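Local coordinates for protein enoyl-CoA hydratase, EchA3 (Mycobacterium marinum M, PDB 3R6H) that probably acts as a lyase of lipid metabolism, as a member of the enoyl-CoA hydratase/isomerase (crotonase) family, at residues A35-I40 against F85-R90; N127-E132 against G161-F166. All coordinates share one frame; numbering follows the deposited sequence.

Contact 1 of 2, residues A35-I40 against F85-R90; sequences ALNEAI and FELSYR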
ATOM      1  N   ALA A  35      28.761   8.655  16.060  1.00 19.22           N
ATOM      2  CA  ALA A  35      28.496   7.943  17.310  1.00 18.43           C
ATOM      3  C   ALA A  35      27.570   6.751  17.084  1.00 17.62           C
ATOM      4  O   ALA A  35      27.785   5.661  17.631  1.00 17.35           O
ATOM      5  CB  ALA A  35      27.920   8.886  18.343  1.00 18.32           C
ATOM      6  N   LEU A  36      26.550   6.946  16.248  1.00 17.40           N
ATOM      7  CA  LEU A  36      25.660   5.845  15.874  1.00 16.07           C
ATOM      8  C   LEU A  36      26.393   4.764  15.109  1.00 16.17           C
ATOM      9  O   LEU A  36      26.229   3.579  15.394  1.00 16.22           O
ATOM     10  CB  LEU A  36      24.503   6.355  15.027  1.00 16.02           C
ATOM     11  CG  LEU A  36      23.346   7.024  15.761  1.00 15.84           C
ATOM     12  CD1 LEU A  36      22.382   7.770  14.745  1.00 14.98           C
ATOM     13  CD2 LEU A  36      22.572   6.029  16.652  1.00 18.87           C
ATOM     14  N   ASN A  37      27.189   5.160  14.108  1.00 16.32           N
ATOM     15  CA  ASN A  37      27.929   4.177  13.350  1.00 17.15           C
ATOM     16  C   ASN A  37      28.884   3.352  14.215  1.00 18.18           C
ATOM     17  O   ASN A  37      29.032   2.162  14.007  1.00 17.86           O
ATOM     18  CB  ASN A  37      28.650   4.837  12.172  1.00 17.58           C
ATOM     19  CG  ASN A  37      27.760   4.993  10.982  1.00 17.56           C
ATOM     20  OD1 ASN A  37      27.119   4.024  10.549  1.00 16.64           O
ATOM     21  ND2 ASN A  37      27.695   6.195  10.437  1.00 16.64           N
ATOM     22  N   GLU A  38      29.545   4.006  15.174  1.00 19.55           N
ATOM     23  CA  GLU A  38      30.472   3.321  16.069  1.00 20.23           C
ATOM     24  C   GLU A  38      29.727   2.361  16.993  1.00 19.16           C
ATOM     25  O   GLU A  38      30.230   1.278  17.330  1.00 19.59           O
ATOM     26  CB  GLU A  38      31.310   4.347  16.854  1.00 21.35           C
ATOM     27  CG  GLU A  38      32.345   5.045  15.946  1.00 25.07           C
ATOM     28  CD  GLU A  38      33.129   6.177  16.609  1.00 30.32           C
ATOM     29  OE1 GLU A  38      32.836   6.519  17.768  1.00 32.92           O
ATOM     30  OE2 GLU A  38      34.029   6.748  15.934  1.00 31.10           O
ATOM     31  N   ALA A  39      28.519   2.742  17.392  1.00 17.96           N
ATOM     32  CA  ALA A  39      27.703   1.881  18.243  1.00 17.34           C
ATOM     33  C   ALA A  39      27.238   0.641  17.473  1.00 16.60           C
ATOM     34  O   ALA A  39      27.248  -0.475  17.988  1.00 17.25           O
ATOM     35  CB  ALA A  39      26.506   2.650  18.812  1.00 16.98           C
ATOM     36  N   ILE A  40      26.837   0.828  16.219  1.00 16.88           N
ATOM     37  CA  ILE A  40      26.449  -0.323  15.386  1.00 16.12           C
ATOM     38  C   ILE A  40      27.662  -1.228  15.098  1.00 17.32           C
ATOM     39  O   ILE A  40      27.529  -2.439  15.083  1.00 16.75           O
ATOM     40  CB  ILE A  40      25.746   0.113  14.071  1.00 16.20           C
ATOM     41  CG1 ILE A  40      24.512   0.957  14.377  1.00 16.29           C
ATOM     42  CG2 ILE A  40      25.312  -1.087  13.241  1.00 14.67           C
ATOM     43  CD1 ILE A  40      23.950   1.656  13.170  1.00 16.03           C
ATOM     44  N   PHE A  85      21.441   9.070   5.100  1.00 13.55           N
ATOM     45  CA  PHE A  85      20.813   8.051   4.267  1.00 13.23           C
ATOM     46  C   PHE A  85      21.617   6.784   4.209  1.00 13.87           C
ATOM     47  O   PHE A  85      21.041   5.716   4.085  1.00 12.91           O
ATOM     48  CB  PHE A  85      20.460   8.635   2.893  1.00 14.00           C
ATOM     49  CG  PHE A  85      19.490   9.755   3.012  1.00 14.65           C
ATOM     50  CD1 PHE A  85      18.277   9.526   3.652  1.00 15.38           C
ATOM     51  CD2 PHE A  85      19.776  11.029   2.535  1.00 16.84           C
ATOM     52  CE1 PHE A  85      17.355  10.570   3.811  1.00 16.34           C
ATOM     53  CE2 PHE A  85      18.856  12.075   2.700  1.00 17.19           C
ATOM     54  CZ  PHE A  85      17.677  11.846   3.354  1.00 14.81           C
ATOM     55  N   GLU A  86      22.951   6.882   4.353  1.00 14.41           N
ATOM     56  CA  GLU A  86      23.738   5.666   4.511  1.00 14.66           C
ATOM     57  C   GLU A  86      23.345   4.894   5.807  1.00 14.18           C
ATOM     58  O   GLU A  86      23.297   3.647   5.818  1.00 14.86           O
ATOM     59  CB  GLU A  86      25.230   5.973   4.530  1.00 16.26           C
ATOM     60  CG  GLU A  86      26.063   4.722   4.420  1.00 18.96           C
ATOM     61  CD  GLU A  86      25.949   4.068   3.039  1.00 21.61           C
ATOM     62  OE1 GLU A  86      26.053   4.802   2.026  1.00 23.82           O
ATOM     63  OE2 GLU A  86      25.717   2.828   2.976  1.00 23.24           O
ATOM     64  N   LEU A  87      23.087   5.616   6.890  1.00 14.04           N
ATOM     65  CA  LEU A  87      22.584   4.979   8.111  1.00 13.51           C
ATOM     66  C   LEU A  87      21.244   4.262   7.878  1.00 13.30           C
ATOM     67  O   LEU A  87      21.067   3.137   8.353  1.00 12.39           O
ATOM     68  CB  LEU A  87      22.467   5.952   9.294  1.00 14.51           C
ATOM     69  CG  LEU A  87      23.709   6.166  10.162  1.00 16.15           C
ATOM     70  CD1 LEU A  87      23.603   7.489  10.945  1.00 19.59           C
ATOM     71  CD2 LEU A  87      23.942   4.956  11.083  1.00 17.77           C
ATOM     72  N   SER A  88      20.307   4.905   7.181  1.00 12.55           N
ATOM     73  CA  SER A  88      19.055   4.206   6.795  1.00 12.19           C
ATOM     74  C   SER A  88      19.329   2.925   6.033  1.00 11.32           C
ATOM     75  O   SER A  88      18.735   1.896   6.307  1.00 12.18           O
ATOM     76  CB  SER A  88      18.137   5.088   5.934  1.00 11.96           C
ATOM     77  OG  SER A  88      17.551   6.112   6.696  1.00 16.98           O
ATOM     78  N   TYR A  89      20.227   2.994   5.052  1.00 11.11           N
ATOM     79  CA  TYR A  89      20.600   1.843   4.252  1.00 11.69           C
ATOM     80  C   TYR A  89      21.198   0.743   5.145  1.00 10.76           C
ATOM     81  O   TYR A  89      20.860  -0.427   5.008  1.00 10.03           O
ATOM     82  CB  TYR A  89      21.629   2.256   3.183  1.00 11.45           C
ATOM     83  CG  TYR A  89      21.946   1.128   2.214  1.00 13.63           C
ATOM     84  CD1 TYR A  89      22.854   0.129   2.547  1.00 14.92           C
ATOM     85  CD2 TYR A  89      21.322   1.055   0.986  1.00 15.13           C
ATOM     86  CE1 TYR A  89      23.102  -0.920   1.692  1.00 16.09           C
ATOM     87  CE2 TYR A  89      21.575   0.028   0.127  1.00 16.23           C
ATOM     88  CZ  TYR A  89      22.458  -0.961   0.469  1.00 17.06           C
ATOM     89  OH  TYR A  89      22.689  -1.989  -0.430  1.00 20.46           O
ATOM     90  N   ARG A  90      22.076   1.137   6.059  1.00 11.26           N
ATOM     91  CA  ARG A  90      22.751   0.205   6.963  1.00 11.74           C
ATOM     92  C   ARG A  90      21.747  -0.542   7.836  1.00 12.00           C
ATOM     93  O   ARG A  90      21.870  -1.758   8.025  1.00 12.69           O
ATOM     94  CB  ARG A  90      23.781   0.937   7.847  1.00 12.71           C
ATOM     95  CG  ARG A  90      24.637  -0.005   8.642  1.00 13.85           C
ATOM     96  CD  ARG A  90      25.768   0.680   9.367  1.00 15.06           C
ATOM     97  NE  ARG A  90      26.561  -0.293  10.125  1.00 13.74           N
ATOM     98  CZ  ARG A  90      27.605   0.021  10.916  1.00 18.58           C
ATOM     99  NH1 ARG A  90      27.964   1.274  11.102  1.00 19.07           N
ATOM    100  NH2 ARG A  90      28.276  -0.932  11.549  1.00 18.94           N
TER
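Arg-90 reaches from helix 75-92 to Asn-37 on helix 30-46 and grips it at two acceptors through one nitrogen. NH1 donates to the side-chain oxygen OD1 of Asn-37 at 2.9 Å and to the backbone O of the same residue at 3.2 Å. The bond to OD1 is bent, with an N-H...O angle of 146°, but OD1 lies in the guanidinium plane, and the amide and guanidinium planes are nearly coplanar. The backbone O sits well out of that plane, so the second bond is the poorer of the two. An extended chain, with CG anti to the backbone N (chi1 -171°), lets Arg-90 span the gap: the axes of segments 35-40 and 85-90 approach to 11.3 Å and run 21° from parallel. Both terminal nitrogens have further partners beyond Asn-37; NH2 forms salt bridges with Asp-41 and Asp-44, further along helix 30-46. One face of the guanidinium is covered by Ile-40, whose CG2 lies 3.4 Å from CZ of Arg-90 and is offset toward the rim. Elsewhere on helix 75-92, Glu-86 pairs with Arg-221 and Ser-88 OG with Ser-116 OG.

Leu-87 fills the apolar side of the interface. Its CD2 meets CD1 of Ile-40 and the Asn-37 amide tip to tip, 3.4 Å from OD1, while its CD1 touches CD1 of Leu-36 at 4.0 Å. Ile-18 of strand 15-20 continues this apolar layer. The two carboxylates on NH2 probably keep the guanidinium charged, and Asn-37, Asp-41 and Asp-44, all on helix 30-46, together probably hold its orientation.

Contact 2 of 2, residues N127-E132 against G161-F166; sequences NVQANE and GLAKTF. With K (potassium ion), chain B.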
ATOM      1  N   ASN A 127       4.418  12.591  17.686  1.00 11.07           N
ATOM      2  CA  ASN A 127       4.277  12.994  16.288  1.00 11.05           C
ATOM      3  C   ASN A 127       5.370  12.429  15.404  1.00  9.43           C
ATOM      4  O   ASN A 127       6.557  12.389  15.789  1.00 10.79           O
ATOM      5  CB  ASN A 127       4.250  14.530  16.144  1.00 11.03           C
ATOM      6  CG  ASN A 127       3.025  15.157  16.746  1.00 14.90           C
ATOM      7  OD1 ASN A 127       1.916  14.631  16.630  1.00 16.22           O
ATOM      8  ND2 ASN A 127       3.209  16.350  17.359  1.00 17.44           N
ATOM      9  N   VAL A 128       4.974  12.031  14.194  1.00  8.70           N
ATOM     10  CA  VAL A 128       5.894  11.535  13.175  1.00  8.01           C
ATOM     11  C   VAL A 128       5.575  12.346  11.919  1.00  8.39           C
ATOM     12  O   VAL A 128       4.427  12.392  11.499  1.00  9.00           O
ATOM     13  CB  VAL A 128       5.734  10.035  12.879  1.00  8.19           C
ATOM     14  CG1 VAL A 128       6.808   9.602  11.845  1.00  9.40           C
ATOM     15  CG2 VAL A 128       5.833   9.205  14.204  1.00  9.48           C
ATOM     16  N   GLN A 129       6.571  13.028  11.371  1.00  8.00           N
ATOM     17  CA  GLN A 129       6.334  13.993  10.307  1.00  9.03           C
ATOM     18  C   GLN A 129       7.567  14.229   9.487  1.00  8.61           C
ATOM     19  O   GLN A 129       8.643  14.415  10.035  1.00  9.69           O
ATOM     20  CB  GLN A 129       5.920  15.332  10.911  1.00  9.42           C
ATOM     21  CG  GLN A 129       5.529  16.372   9.874  1.00  9.61           C
ATOM     22  CD  GLN A 129       5.450  17.784  10.425  1.00 11.65           C
ATOM     23  OE1 GLN A 129       5.998  18.096  11.486  1.00 12.88           O
ATOM     24  NE2 GLN A 129       4.812  18.668   9.660  1.00  9.72           N
ATOM     25  N   ALA A 130       7.421  14.160   8.178  1.00  7.94           N
ATOM     26  CA  ALA A 130       8.433  14.681   7.251  1.00  8.12           C
ATOM     27  C   ALA A 130       8.020  16.132   6.978  1.00  8.47           C
ATOM     28  O   ALA A 130       7.178  16.398   6.151  1.00  9.41           O
ATOM     29  CB  ALA A 130       8.447  13.850   5.954  1.00  8.58           C
ATOM     30  N   ASN A 131       8.590  17.063   7.724  1.00 10.60           N
ATOM     31  CA  ASN A 131       8.165  18.434   7.679  1.00 10.67           C
ATOM     32  C   ASN A 131       8.853  19.277   6.626  1.00 11.67           C
ATOM     33  O   ASN A 131       8.629  20.467   6.579  1.00 11.86           O
ATOM     34  CB  ASN A 131       8.357  19.087   9.054  1.00 11.87           C
ATOM     35  CG  ASN A 131       9.817  19.373   9.387  1.00 12.05           C
ATOM     36  OD1 ASN A 131      10.718  18.653   8.962  1.00 12.27           O
ATOM     37  ND2 ASN A 131      10.050  20.441  10.196  1.00 16.54           N
ATOM     38  N   GLU A 132       9.646  18.651   5.760  1.00 11.77           N
ATOM     39  CA  GLU A 132      10.459  19.356   4.789  1.00 11.41           C
ATOM     40  C   GLU A 132       9.687  20.398   3.987  1.00 12.40           C
ATOM     41  O   GLU A 132      10.099  21.554   3.908  1.00 13.44           O
ATOM     42  CB  GLU A 132      11.103  18.363   3.840  1.00 11.80           C
ATOM     43  CG  GLU A 132      12.317  17.602   4.365  1.00 12.11           C
ATOM     44  CD  GLU A 132      12.055  16.409   5.317  1.00 13.68           C
ATOM     45  OE1 GLU A 132      10.920  16.192   5.759  1.00 12.28           O
ATOM     46  OE2 GLU A 132      13.054  15.704   5.616  1.00 13.31           O
ATOM     47  N   GLY A 161       4.223  15.198   0.206  1.00  8.51           N
ATOM     48  CA  GLY A 161       3.822  16.436  -0.479  1.00  8.37           C
ATOM     49  C   GLY A 161       3.153  17.467   0.419  1.00  8.46           C
ATOM     50  O   GLY A 161       3.247  18.664   0.161  1.00  8.27           O
ATOM     51  N   LEU A 162       2.508  17.028   1.497  1.00  8.02           N
ATOM     52  CA  LEU A 162       1.794  17.958   2.381  1.00  7.66           C
ATOM     53  C   LEU A 162       2.378  18.081   3.790  1.00  9.46           C
ATOM     54  O   LEU A 162       1.751  18.747   4.638  1.00  9.34           O
ATOM     55  CB  LEU A 162       0.304  17.577   2.446  1.00  8.24           C
ATOM     56  CG  LEU A 162      -0.418  17.600   1.100  1.00  8.60           C
ATOM     57  CD1 LEU A 162      -1.827  17.123   1.260  1.00  9.70           C
ATOM     58  CD2 LEU A 162      -0.433  18.987   0.464  1.00  9.76           C
ATOM     59  N   ALA A 163       3.531  17.455   4.041  1.00  8.21           N
ATOM     60  CA  ALA A 163       4.160  17.475   5.380  1.00  8.75           C
ATOM     61  C   ALA A 163       3.169  17.095   6.490  1.00  8.71           C
ATOM     62  O   ALA A 163       3.108  17.680   7.573  1.00  9.59           O
ATOM     63  CB  ALA A 163       4.764  18.853   5.645  1.00  8.86           C
ATOM     64  N   LYS A 164       2.335  16.111   6.194  1.00  8.67           N
ATOM     65  CA  LYS A 164       1.303  15.714   7.131  1.00  9.51           C
ATOM     66  C   LYS A 164       1.910  15.108   8.400  1.00  9.37           C
ATOM     67  O   LYS A 164       2.885  14.383   8.362  1.00  9.16           O
ATOM     68  CB  LYS A 164       0.362  14.715   6.466  1.00  9.63           C
ATOM     69  CG  LYS A 164      -0.717  14.213   7.400  1.00 11.00           C
ATOM     70  CD  LYS A 164      -1.720  13.351   6.705  1.00 14.87           C
ATOM     71  CE  LYS A 164      -2.687  12.764   7.733  1.00 18.92           C
ATOM     72  NZ  LYS A 164      -3.707  11.861   7.093  1.00 21.72           N
ATOM     73  N   THR A 165       1.316  15.436   9.536  1.00 10.06           N
ATOM     74  CA  THR A 165       1.769  14.904  10.817  1.00 10.15           C
ATOM     75  C   THR A 165       0.872  13.746  11.198  1.00  9.56           C
ATOM     76  O   THR A 165      -0.349  13.859  11.107  1.00  9.32           O
ATOM     77  CB  THR A 165       1.678  15.975  11.916  1.00 10.75           C
ATOM     78  OG1 THR A 165       2.547  17.048  11.591  1.00 12.40           O
ATOM     79  CG2 THR A 165       2.060  15.420  13.350  1.00 11.45           C
ATOM     80  N   PHE A 166       1.491  12.659  11.621  1.00  9.03           N
ATOM     81  CA  PHE A 166       0.811  11.455  12.074  1.00  9.02           C
ATOM     82  C   PHE A 166       1.185  11.154  13.518  1.00  9.75           C
ATOM     83  O   PHE A 166       2.261  11.524  13.989  1.00 10.95           O
ATOM     84  CB  PHE A 166       1.209  10.250  11.232  1.00  9.52           C
ATOM     85  CG  PHE A 166       0.977  10.430   9.755  1.00  8.78           C
ATOM     86  CD1 PHE A 166       1.867  11.149   8.978  1.00  9.78           C
ATOM     87  CD2 PHE A 166      -0.136   9.854   9.148  1.00 10.32           C
ATOM     88  CE1 PHE A 166       1.651  11.288   7.587  1.00 10.02           C
ATOM     89  CE2 PHE A 166      -0.356  10.001   7.767  1.00 11.43           C
ATOM     90  CZ  PHE A 166       0.556  10.697   6.999  1.00 10.72           C
TER
HETATM   91  K     K B 300      15.597  16.069   4.393  1.00 26.63           K
HETATM   92  O   HOH W   1       5.017  13.747   6.872  1.00  8.73           O
HETATM   93  O   HOH W   2      15.849  17.610   6.441  1.00 27.08           O
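Val-128 and Phe-166 form an antiparallel hydrogen-bonded pair with CA atoms 5.2 Å apart, Val-128 N giving to Phe-166 O at 2.8 Å and Phe-166 N to Val-128 O at 3.0 Å, the latter nearly straight at 171°. Beside this pair the Phe-166 ring turns its edge to Val-128 O, which lies near the ring plane 3.8 Å from CD1, while CG of Lys-164 covers one ring face.

Next to this pair, the Gln-129 side chain adds a bond of its own. Its chain is extended, with CG anti to the backbone N (chi1 -175°), and carries NE2 to Ala-163 O at 2.9 Å; the acceptor is close to the amide plane. Strand 128-129 is the middle strand of a small three-stranded sheet, with 105-107 parallel on its other side, a subsidiary sheet beside the main crotonase one. Thr-165 lies across the Gln-129 amide, OG1 3.2 Å from CD, and sends CG2 to OD1 of Asn-127 at 3.4 Å. Further along, a water accepts from Ala-130 N and donates to Lys-164 O, and Ala-163 CA makes a CA-H...O contact with Ala-130 O. Beyond the pairing, Glu-132 OE2 binds a potassium ion at 2.9 Å.

From the N terminus, the chain passes through the first two strands of the main sheet into helix 30-46, and contact 1 closes when helix 75-92 comes back beside it, enclosing 44 residues that include strand 50-54. The chain then adds strands 98-102, 105-107 and 119-122 before contact 2 opens at 127-132. That second loop, 28 residues with helices 141-150 and 153-161, closes at 161-166. The loops follow in series, neither nested nor crossed. The centres of contact 1 and contact 2 are about 23 Å apart, on opposite sides of the chain's centre. Contact 1 joins two helices packed near the main sheet; contact 2 completes the edge of the three-stranded sheet, near a neighbouring subunit whose His-205 meets Gly-161.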